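PDB 7D8M: Dye-decolorizing peroxidase from Irpex lacteus, which binds heme b and probably acts as a peroxidase of the dye-decolorizing type. Local coordinates for residues N288-L300 with I313-G325. Residues are numbered along the deposited sequence; the frame is centred on the assembly and turned at random.
Sequences NNNFNYSHPGSDL and IRKTNPRDLEGQG. With HEM (protoporphyrin IX containing Fe), chain B.
At the heme-propionate end of the heme pocket, Arg319 ties the loop 288-300 to the cofactor. Its NH2 donates almost straight to Asn289 OD1 (2.6 Å, N-H...O angle 175°) and also to the propionate oxygen HEM O1D at 3.0 Å. NH1 serves two backbone carbonyls, Phe291 O at 2.9 Å and Asn289 O, the latter met from above its carbonyl plane. These acceptors ring the guanidinium edge, while one face lies on the Phe291 ring, planes 11° apart, with Arg319 CZ 3.8 Å from the ring centroid: a cation-pi stack. Phe291 CG sits between its backbone N and carbonyl carbon (chi1 63°), which turns the ring under the guanidinium. Asn317 ND2 holds the other oxygen of the same propionate, HEM O2D. Beyond Phe291, the Tyr293 ring is covered on one face by the extended Arg314 side chain, whose CD stands 4.0 Å from the ring centroid. Arg314 NH2 bridges to Asp320 OD2, which also pairs with Lys390. A water lies 2.8 Å from Tyr293 OH and also hydrogen-bonds Asn317 O. A leucine in place of Arg319 would probably leave HEM O1D without this cationic partner and Asn289 OD1 without its straight donor. Four hydrogen bonds in or near its plane and a ring against one face fix the guanidinium's rotation, and its positive charge would probably offset the propionate's negative charge.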
loop_
_atom_site.group_PDB
_atom_site.type_symbol
_atom_site.label_atom_id
_atom_site.label_comp_id
_atom_site.label_asym_id
_atom_site.label_seq_id
_atom_site.Cartn_x
_atom_site.Cartn_y
_atom_site.Cartn_z
ATOM N N ASN A 288 19.401 1.752 4.889
ATOM C CA ASN A 288 18.179 1.991 5.647
ATOM C C ASN A 288 17.235 0.789 5.698
ATOM O O ASN A 288 16.221 0.853 6.405
ATOM C CB ASN A 288 17.449 3.221 5.089
ATOM C CG ASN A 288 16.926 3.014 3.683
ATOM O OD1 ASN A 288 16.991 1.918 3.129
ATOM N ND2 ASN A 288 16.393 4.078 3.098
ATOM N N ASN A 289 17.532 -0.302 4.991
ATOM C CA ASN A 289 16.699 -1.496 5.075
ATOM C C ASN A 289 17.466 -2.729 5.529
ATOM O O ASN A 289 16.908 -3.834 5.515
ATOM C CB ASN A 289 16.019 -1.784 3.730
ATOM C CG ASN A 289 14.601 -2.301 3.909
ATOM O OD1 ASN A 289 13.981 -2.089 4.961
ATOM N ND2 ASN A 289 14.080 -2.984 2.896
ATOM N N ASN A 290 18.719 -2.576 5.952
ATOM C CA ASN A 290 19.577 -3.719 6.263
ATOM C C ASN A 290 19.452 -4.061 7.750
ATOM O O ASN A 290 20.311 -3.740 8.575
ATOM C CB ASN A 290 21.016 -3.409 5.862
ATOM C CG ASN A 290 21.896 -4.643 5.825
ATOM O OD1 ASN A 290 21.415 -5.773 5.942
ATOM N ND2 ASN A 290 23.195 -4.430 5.650
ATOM N N PHE A 291 18.358 -4.743 8.086
ATOM C CA PHE A 291 18.072 -5.132 9.461
ATOM C C PHE A 291 17.042 -6.250 9.443
ATOM O O PHE A 291 16.275 -6.398 8.485
ATOM C CB PHE A 291 17.565 -3.951 10.297
ATOM C CG PHE A 291 16.252 -3.379 9.812
ATOM C CD1 PHE A 291 15.050 -3.797 10.365
ATOM C CD2 PHE A 291 16.224 -2.407 8.813
ATOM C CE1 PHE A 291 13.842 -3.261 9.917
ATOM C CE2 PHE A 291 15.031 -1.864 8.370
ATOM C CZ PHE A 291 13.837 -2.288 8.918
ATOM N N ASN A 292 17.030 -7.036 10.530
ATOM C CA ASN A 292 16.054 -8.114 10.654
ATOM C C ASN A 292 15.605 -8.312 12.099
ATOM O O ASN A 292 15.031 -9.363 12.423
ATOM C CB ASN A 292 16.613 -9.431 10.075
ATOM C CG ASN A 292 17.865 -9.918 10.797
ATOM O OD1 ASN A 292 18.193 -9.464 11.890
ATOM N ND2 ASN A 292 18.563 -10.860 10.182
ATOM N N TYR A 293 15.876 -7.328 12.966
ATOM C CA TYR A 293 15.517 -7.295 14.379
ATOM C C TYR A 293 16.399 -8.195 15.238
ATOM O O TYR A 293 16.284 -8.153 16.464
ATOM C CB TYR A 293 14.036 -7.631 14.586
ATOM C CG TYR A 293 13.150 -6.718 13.761
ATOM C CD1 TYR A 293 13.124 -5.353 14.007
ATOM C CD2 TYR A 293 12.377 -7.213 12.714
ATOM C CE1 TYR A 293 12.336 -4.494 13.238
ATOM C CE2 TYR A 293 11.578 -6.364 11.937
ATOM C CZ TYR A 293 11.562 -5.006 12.216
ATOM O OH TYR A 293 10.785 -4.140 11.477
ATOM N N SER A 294 17.287 -8.986 14.631
ATOM C CA SER A 294 18.234 -9.772 15.421
ATOM C C SER A 294 19.445 -8.927 15.806
ATOM O O SER A 294 19.832 -7.999 15.093
ATOM C CB SER A 294 18.696 -11.011 14.651
ATOM O OG SER A 294 17.636 -11.931 14.476
ATOM N N HIS A 295 20.041 -9.259 16.956
ATOM C CA HIS A 295 21.195 -8.542 17.489
ATOM C C HIS A 295 21.973 -9.495 18.385
ATOM O O HIS A 295 21.353 -10.279 19.121
ATOM C CB HIS A 295 20.792 -7.300 18.295
ATOM C CG HIS A 295 20.095 -6.247 17.484
ATOM N ND1 HIS A 295 20.773 -5.338 16.700
ATOM C CD2 HIS A 295 18.779 -5.968 17.330
ATOM C CE1 HIS A 295 19.903 -4.548 16.093
ATOM N NE2 HIS A 295 18.687 -4.906 16.464
ATOM N N PRO A 296 23.306 -9.455 18.349
ATOM C CA PRO A 296 24.095 -10.234 19.316
ATOM C C PRO A 296 23.608 -9.984 20.734
ATOM O O PRO A 296 23.369 -8.842 21.131
ATOM C CB PRO A 296 25.526 -9.717 19.108
ATOM C CG PRO A 296 25.380 -8.421 18.318
ATOM C CD PRO A 296 24.153 -8.619 17.482
ATOM N N GLY A 297 23.407 -11.067 21.482
ATOM C CA GLY A 297 23.020 -10.989 22.878
ATOM C C GLY A 297 21.571 -10.651 23.134
ATOM O O GLY A 297 21.202 -10.382 24.281
ATOM N N SER A 298 20.729 -10.664 22.114
ATOM C CA SER A 298 19.354 -10.216 22.243
ATOM C C SER A 298 18.420 -11.380 21.943
ATOM O O SER A 298 18.595 -12.083 20.940
ATOM C CB SER A 298 19.097 -9.034 21.295
ATOM O OG SER A 298 17.717 -8.772 21.191
ATOM N N ASP A 299 17.427 -11.573 22.806
ATOM C CA ASP A 299 16.447 -12.642 22.645
ATOM C C ASP A 299 15.292 -12.119 21.794
ATOM O O ASP A 299 14.529 -11.257 22.244
ATOM C CB ASP A 299 15.953 -13.120 24.013
ATOM C CG ASP A 299 15.076 -14.359 23.919
ATOM O OD1 ASP A 299 14.685 -14.740 22.790
ATOM O OD2 ASP A 299 14.774 -14.951 24.979
ATOM N N LEU A 300 15.153 -12.666 20.573
ATOM C CA LEU A 300 14.055 -12.290 19.682
ATOM C C LEU A 300 12.698 -12.496 20.333
ATOM O O LEU A 300 11.726 -11.828 19.964
ATOM C CB LEU A 300 14.112 -13.107 18.385
ATOM C CG LEU A 300 15.034 -12.630 17.283
ATOM C CD1 LEU A 300 15.032 -13.630 16.144
ATOM C CD2 LEU A 300 14.576 -11.272 16.809
ATOM N N ILE A 313 5.976 -1.427 10.948
ATOM C CA ILE A 313 6.706 -2.196 9.939
ATOM C C ILE A 313 7.013 -3.601 10.435
ATOM O O ILE A 313 7.163 -4.525 9.627
ATOM C CB ILE A 313 7.994 -1.473 9.491
ATOM C CG1 ILE A 313 9.040 -1.422 10.611
ATOM C CG2 ILE A 313 7.676 -0.083 8.935
ATOM C CD1 ILE A 313 10.419 -1.048 10.115
ATOM N N ARG A 314 7.115 -3.796 11.756
ATOM C CA ARG A 314 7.373 -5.127 12.286
ATOM C C ARG A 314 6.096 -5.972 12.343
ATOM O O ARG A 314 6.166 -7.206 12.290
ATOM C CB ARG A 314 8.033 -5.012 13.671
ATOM C CG ARG A 314 8.575 -6.338 14.227
ATOM C CD ARG A 314 9.357 -6.171 15.556
ATOM N NE ARG A 314 9.999 -7.426 15.959
ATOM C CZ ARG A 314 11.053 -7.513 16.769
ATOM N NH1 ARG A 314 11.603 -6.417 17.283
ATOM N NH2 ARG A 314 11.562 -8.700 17.064
ATOM N N LYS A 315 4.926 -5.331 12.446
ATOM C CA LYS A 315 3.663 -6.053 12.320
ATOM C C LYS A 315 3.424 -6.500 10.875
ATOM O O LYS A 315 3.046 -7.651 10.624
ATOM C CB LYS A 315 2.511 -5.170 12.806
ATOM C CG LYS A 315 2.295 -5.164 14.319
ATOM C CD LYS A 315 1.422 -6.349 14.758
ATOM C CE LYS A 315 0.381 -5.934 15.798
ATOM N NZ LYS A 315 -0.431 -7.106 16.256
ATOM N N THR A 316 3.646 -5.607 9.911
ATOM C CA THR A 316 3.287 -5.902 8.520
ATOM C C THR A 316 4.368 -6.659 7.763
ATOM O O THR A 316 4.083 -7.222 6.700
ATOM C CB THR A 316 2.981 -4.619 7.750
ATOM O OG1 THR A 316 4.137 -3.767 7.773
ATOM C CG2 THR A 316 1.791 -3.905 8.363
ATOM N N ASN A 317 5.599 -6.664 8.268
ATOM C CA ASN A 317 6.672 -7.501 7.730
ATOM C C ASN A 317 7.461 -8.012 8.920
ATOM O O ASN A 317 8.477 -7.424 9.317
ATOM C CB ASN A 317 7.563 -6.731 6.751
ATOM C CG ASN A 317 8.721 -7.578 6.215
ATOM O OD1 ASN A 317 8.834 -8.768 6.524
ATOM N ND2 ASN A 317 9.583 -6.961 5.402
ATOM N N PRO A 318 7.001 -9.094 9.544
ATOM C CA PRO A 318 7.716 -9.692 10.687
ATOM C C PRO A 318 8.951 -10.452 10.211
ATOM O O PRO A 318 8.988 -11.683 10.128
ATOM C CB PRO A 318 6.655 -10.607 11.306
ATOM C CG PRO A 318 5.755 -10.972 10.177
ATOM C CD PRO A 318 5.770 -9.829 9.205
ATOM N N ARG A 319 9.991 -9.678 9.879
ATOM C CA ARG A 319 11.206 -10.251 9.310
ATOM C C ARG A 319 11.802 -11.326 10.211
ATOM O O ARG A 319 12.386 -12.295 9.713
ATOM C CB ARG A 319 12.247 -9.151 9.063
ATOM C CG ARG A 319 11.762 -7.993 8.215
ATOM C CD ARG A 319 12.749 -6.841 8.231
ATOM N NE ARG A 319 12.235 -5.707 7.465
ATOM C CZ ARG A 319 12.991 -4.831 6.812
ATOM N NH1 ARG A 319 14.314 -4.943 6.833
ATOM N NH2 ARG A 319 12.416 -3.834 6.143
ATOM N N ASP A 320 11.666 -11.178 11.531
ATOM C CA ASP A 320 12.317 -12.119 12.437
ATOM C C ASP A 320 11.597 -13.463 12.451
ATOM O O ASP A 320 12.240 -14.517 12.491
ATOM C CB ASP A 320 12.405 -11.520 13.846
ATOM C CG ASP A 320 11.052 -11.148 14.418
ATOM O OD1 ASP A 320 10.122 -10.821 13.635
ATOM O OD2 ASP A 320 10.918 -11.168 15.662
ATOM N N LEU A 321 10.265 -13.451 12.396
ATOM C CA LEU A 321 9.520 -14.704 12.326
ATOM C C LEU A 321 9.858 -15.465 11.051
ATOM O O LEU A 321 10.122 -16.673 11.089
ATOM C CB LEU A 321 8.018 -14.434 12.406
ATOM C CG LEU A 321 7.424 -13.679 13.594
ATOM C CD1 LEU A 321 5.956 -14.019 13.694
ATOM C CD2 LEU A 321 8.143 -13.972 14.928
ATOM N N GLU A 322 9.861 -14.765 9.910
ATOM C CA GLU A 322 10.208 -15.400 8.639
ATOM C C GLU A 322 11.655 -15.866 8.652
ATOM O O GLU A 322 11.962 -16.976 8.198
ATOM C CB GLU A 322 9.968 -14.431 7.478
ATOM C CG GLU A 322 10.205 -15.034 6.071
ATOM C CD GLU A 322 9.953 -14.051 4.926
ATOM O OE1 GLU A 322 9.325 -12.990 5.144
ATOM O OE2 GLU A 322 10.380 -14.346 3.789
ATOM N N GLY A 323 12.552 -15.035 9.192
ATOM C CA GLY A 323 13.958 -15.378 9.199
ATOM C C GLY A 323 14.253 -16.581 10.064
ATOM O O GLY A 323 15.228 -17.295 9.821
ATOM N N GLN A 324 13.419 -16.824 11.074
ATOM C CA GLN A 324 13.472 -18.043 11.871
ATOM C C GLN A 324 12.862 -19.240 11.155
ATOM O O GLN A 324 12.866 -20.342 11.719
ATOM C CB GLN A 324 12.751 -17.843 13.203
ATOM C CG GLN A 324 13.543 -17.077 14.253
ATOM C CD GLN A 324 12.688 -16.703 15.441
ATOM O OE1 GLN A 324 11.894 -15.759 15.378
ATOM N NE2 GLN A 324 12.834 -17.443 16.533
ATOM N N GLY A 325 12.345 -19.054 9.938
ATOM C CA GLY A 325 11.768 -20.138 9.167
ATOM C C GLY A 325 10.383 -20.568 9.590
ATOM O O GLY A 325 9.925 -21.632 9.160
HETATM C CHA HEM B . 5.826 0.515 5.776
HETATM C CHB HEM B . 3.166 4.448 6.766
HETATM C CHC HEM B . -0.857 1.975 5.617
HETATM C CHD HEM B . 1.762 -2.077 5.119
HETATM C C1A HEM B . 5.470 1.799 6.124
HETATM C C2A HEM B . 6.380 2.885 6.436
HETATM C C3A HEM B . 5.637 3.976 6.696
HETATM C C4A HEM B . 4.243 3.613 6.558
HETATM C CMA HEM B . 6.125 5.384 7.080
HETATM C CAA HEM B . 7.928 2.767 6.443
HETATM C CBA HEM B . 8.488 3.068 5.054
HETATM C CGA HEM B . 8.845 1.797 4.309
HETATM O O1A HEM B . 9.320 0.831 4.952
HETATM O O2A HEM B . 8.682 1.756 3.058
HETATM C C1B HEM B . 1.857 4.123 6.503
HETATM C C2B HEM B . 0.749 5.049 6.546
HETATM C C3B HEM B . -0.365 4.358 6.238
HETATM C C4B HEM B . 0.011 2.987 5.977
HETATM C CMB HEM B . 0.899 6.550 6.929
HETATM C CAB HEM B . -1.828 4.851 6.108
HETATM C CBB HEM B . -2.162 6.134 5.934
HETATM C C1C HEM B . -0.524 0.641 5.449
HETATM C C2C HEM B . -1.443 -0.466 5.250
HETATM C C3C HEM B . -0.713 -1.591 5.105
HETATM C C4C HEM B . 0.686 -1.224 5.231
HETATM C CMC HEM B . -2.981 -0.297 5.192
HETATM C CAC HEM B . -1.175 -3.056 4.888
HETATM C CBC HEM B . -2.389 -3.503 5.254
HETATM C C1D HEM B . 3.089 -1.703 5.131
HETATM C C2D HEM B . 4.231 -2.518 4.748
HETATM C C3D HEM B . 5.343 -1.806 4.934
HETATM C C4D HEM B . 4.956 -0.503 5.443
HETATM C CMD HEM B . 4.196 -3.964 4.226
HETATM C CAD HEM B . 6.783 -2.288 4.668
HETATM C CBD HEM B . 7.307 -2.968 5.936
HETATM C CGD HEM B . 8.682 -3.566 5.724
HETATM O O1D HEM B . 9.527 -3.455 6.650
HETATM O O2D HEM B . 8.944 -4.143 4.631
HETATM N NA HEM B . 4.181 2.276 6.216
HETATM N NB HEM B . 1.378 2.868 6.152
HETATM N NC HEM B . 0.756 0.137 5.441
HETATM N ND HEM B . 3.565 -0.467 5.535
HETATM FE FE HEM B . 2.434 1.172 5.996
HETATM O O HOH W 1 9.891 -5.063 8.993
#